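Local atomic coordinates of ABC transporter, substrate binding protein (Polyamine) (Agrobacterium tumefaciens, PDB entry 4EUO), a protein that binds gamma-aminobutyric acid selectively and probably delivers it to an ABC transporter as its periplasmic substrate-binding protein. Residues L72-D77 against L228-G233. Residues are numbered along the deposited sequence; the frame is centred on the assembly and turned at random.
Sequences LLEKLD and LVVPKG
Leu73 and Pro231 face each other as a lone non-hydrogen-bonded pair of antiparallel type, although residues 72-77 and 228-233 run 115° apart overall. Two backbone bonds flank it: Lys232 N donates to Leu72 O (2.9 Å) and Glu74 N to Val230 O (2.8 Å). Pro231 has no N-H to donate, and this pair requires none from it. Beyond it the backbones diverge, and a water bridges them, accepting from Val230 N (2.8 Å) and donating to Glu74 O (2.7 Å). Loop 72-77 thus pairs with the chain following strand 215-229, which pairs antiparallel with strand 56-60 as expected of a type II periplasmic-binding-protein fold, with helix 237-247 covering Val230 and Leu76. Glu74 bends at chi2 (-69°), swinging its carboxylate across the Lys232 backbone; OE2 accepts from Gly233 N (2.9 Å) on its anti side, 28° out of the carboxylate plane, and OE1 forms a salt bridge with Lys237. Lys232 NZ lies 4.1 Å from Glu74 OE1, beyond a salt bridge, where its charge may help stabilise the carboxylate. Leu73 CD1 meets Val229 CG1 and Leu73 CD2 meets Val229 CG2 (3.8 Å each), while Leu76 CD2 rests against Val230 CG2 (3.8 Å).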
loop_
_atom_site.group_PDB
_atom_site.type_symbol
_atom_site.label_atom_id
_atom_site.label_comp_id
_atom_site.label_asym_id
_atom_site.label_seq_id
_atom_site.Cartn_x
_atom_site.Cartn_y
_atom_site.Cartn_z
ATOM N N LEU A 72 -2.487 -19.594 5.756
ATOM C CA LEU A 72 -1.679 -18.619 6.477
ATOM C C LEU A 72 -2.433 -17.773 7.467
ATOM O O LEU A 72 -1.811 -17.168 8.341
ATOM C CB LEU A 72 -0.969 -17.710 5.456
ATOM C CG LEU A 72 0.097 -18.412 4.606
ATOM C CD1 LEU A 72 0.353 -17.642 3.299
ATOM C CD2 LEU A 72 1.393 -18.575 5.376
ATOM N N LEU A 73 -3.761 -17.690 7.315
ATOM C CA LEU A 73 -4.613 -16.776 8.035
ATOM C C LEU A 73 -5.768 -17.395 8.775
ATOM O O LEU A 73 -6.355 -18.357 8.277
ATOM C CB LEU A 73 -5.202 -15.712 7.048
ATOM C CG LEU A 73 -4.168 -14.953 6.188
ATOM C CD1 LEU A 73 -4.893 -13.952 5.255
ATOM C CD2 LEU A 73 -3.143 -14.197 7.059
ATOM N N GLU A 74 -6.185 -16.750 9.856
ATOM C CA GLU A 74 -7.410 -17.133 10.530
ATOM C C GLU A 74 -8.553 -16.564 9.730
ATOM O O GLU A 74 -8.469 -15.431 9.210
ATOM C CB GLU A 74 -7.481 -16.468 11.900
ATOM C CG GLU A 74 -6.451 -16.961 12.908
ATOM C CD GLU A 74 -6.608 -18.382 13.417
ATOM O OE1 GLU A 74 -7.646 -19.025 13.140
ATOM O OE2 GLU A 74 -5.646 -18.866 14.055
ATOM N N LYS A 75 -9.685 -17.305 9.678
ATOM C CA LYS A 75 -10.881 -16.749 9.079
ATOM C C LYS A 75 -11.314 -15.653 10.036
ATOM O O LYS A 75 -11.215 -15.802 11.269
ATOM C CB LYS A 75 -11.988 -17.820 8.974
ATOM C CG LYS A 75 -11.847 -18.683 7.735
ATOM C CD LYS A 75 -13.017 -19.645 7.563
ATOM C CE LYS A 75 -12.848 -20.562 6.377
ATOM N NZ LYS A 75 -13.159 -19.877 5.094
ATOM N N LEU A 76 -11.749 -14.511 9.501
ATOM C CA LEU A 76 -12.166 -13.434 10.387
ATOM C C LEU A 76 -13.531 -13.731 11.034
ATOM O O LEU A 76 -14.386 -14.380 10.417
ATOM C CB LEU A 76 -12.214 -12.074 9.665
ATOM C CG LEU A 76 -10.868 -11.520 9.162
ATOM C CD1 LEU A 76 -11.051 -10.089 8.703
ATOM C CD2 LEU A 76 -9.766 -11.564 10.232
ATOM N N ASP A 77 -13.728 -13.219 12.239
ATOM C CA ASP A 77 -14.997 -13.429 12.960
ATOM C C ASP A 77 -15.924 -12.267 12.613
ATOM O O ASP A 77 -15.825 -11.185 13.197
ATOM C CB ASP A 77 -14.762 -13.506 14.476
ATOM C CG ASP A 77 -16.003 -13.847 15.282
ATOM O OD1 ASP A 77 -17.113 -13.815 14.705
ATOM O OD2 ASP A 77 -15.864 -14.103 16.496
ATOM N N LEU A 228 -6.304 -5.765 6.608
ATOM C CA LEU A 228 -5.918 -6.279 7.938
ATOM C C LEU A 228 -6.253 -7.751 7.965
ATOM O O LEU A 228 -7.337 -8.170 7.541
ATOM C CB LEU A 228 -6.650 -5.568 9.068
ATOM C CG LEU A 228 -6.398 -4.079 9.145
ATOM C CD1 LEU A 228 -7.161 -3.471 10.304
ATOM C CD2 LEU A 228 -4.883 -3.737 9.271
ATOM N N VAL A 229 -5.257 -8.556 8.411
ATOM C CA VAL A 229 -5.370 -10.002 8.525
ATOM C C VAL A 229 -4.832 -10.464 9.859
ATOM O O VAL A 229 -4.132 -9.719 10.554
ATOM C CB VAL A 229 -4.649 -10.716 7.366
ATOM C CG1 VAL A 229 -5.238 -10.296 6.028
ATOM C CG2 VAL A 229 -3.138 -10.459 7.380
ATOM N N VAL A 230 -5.183 -11.715 10.194
ATOM C CA VAL A 230 -4.771 -12.330 11.452
ATOM C C VAL A 230 -4.038 -13.612 11.137
ATOM O O VAL A 230 -4.639 -14.548 10.632
ATOM C CB VAL A 230 -6.021 -12.613 12.310
ATOM C CG1 VAL A 230 -5.614 -13.319 13.611
ATOM C CG2 VAL A 230 -6.778 -11.335 12.619
ATOM N N PRO A 231 -2.723 -13.674 11.393
ATOM C CA PRO A 231 -1.998 -14.913 11.061
ATOM C C PRO A 231 -2.533 -16.149 11.786
ATOM O O PRO A 231 -2.857 -16.065 12.978
ATOM C CB PRO A 231 -0.555 -14.606 11.452
ATOM C CG PRO A 231 -0.465 -13.110 11.344
ATOM C CD PRO A 231 -1.815 -12.624 11.858
ATOM N N LYS A 232 -2.585 -17.271 11.084
ATOM C CA LYS A 232 -3.074 -18.535 11.632
ATOM C C LYS A 232 -2.174 -18.994 12.782
ATOM O O LYS A 232 -0.972 -19.215 12.597
ATOM C CB LYS A 232 -3.074 -19.582 10.525
ATOM C CG LYS A 232 -3.747 -20.901 10.992
ATOM C CD LYS A 232 -4.349 -21.699 9.856
ATOM C CE LYS A 232 -5.309 -22.760 10.346
ATOM N NZ LYS A 232 -6.645 -22.195 10.680
ATOM N N GLY A 233 -2.784 -19.136 13.959
ATOM C CA GLY A 233 -2.045 -19.540 15.153
ATOM C C GLY A 233 -1.788 -18.442 16.152
ATOM O O GLY A 233 -1.091 -18.672 17.143
HETATM O O HOH W 1 -6.966 -13.216 8.651
#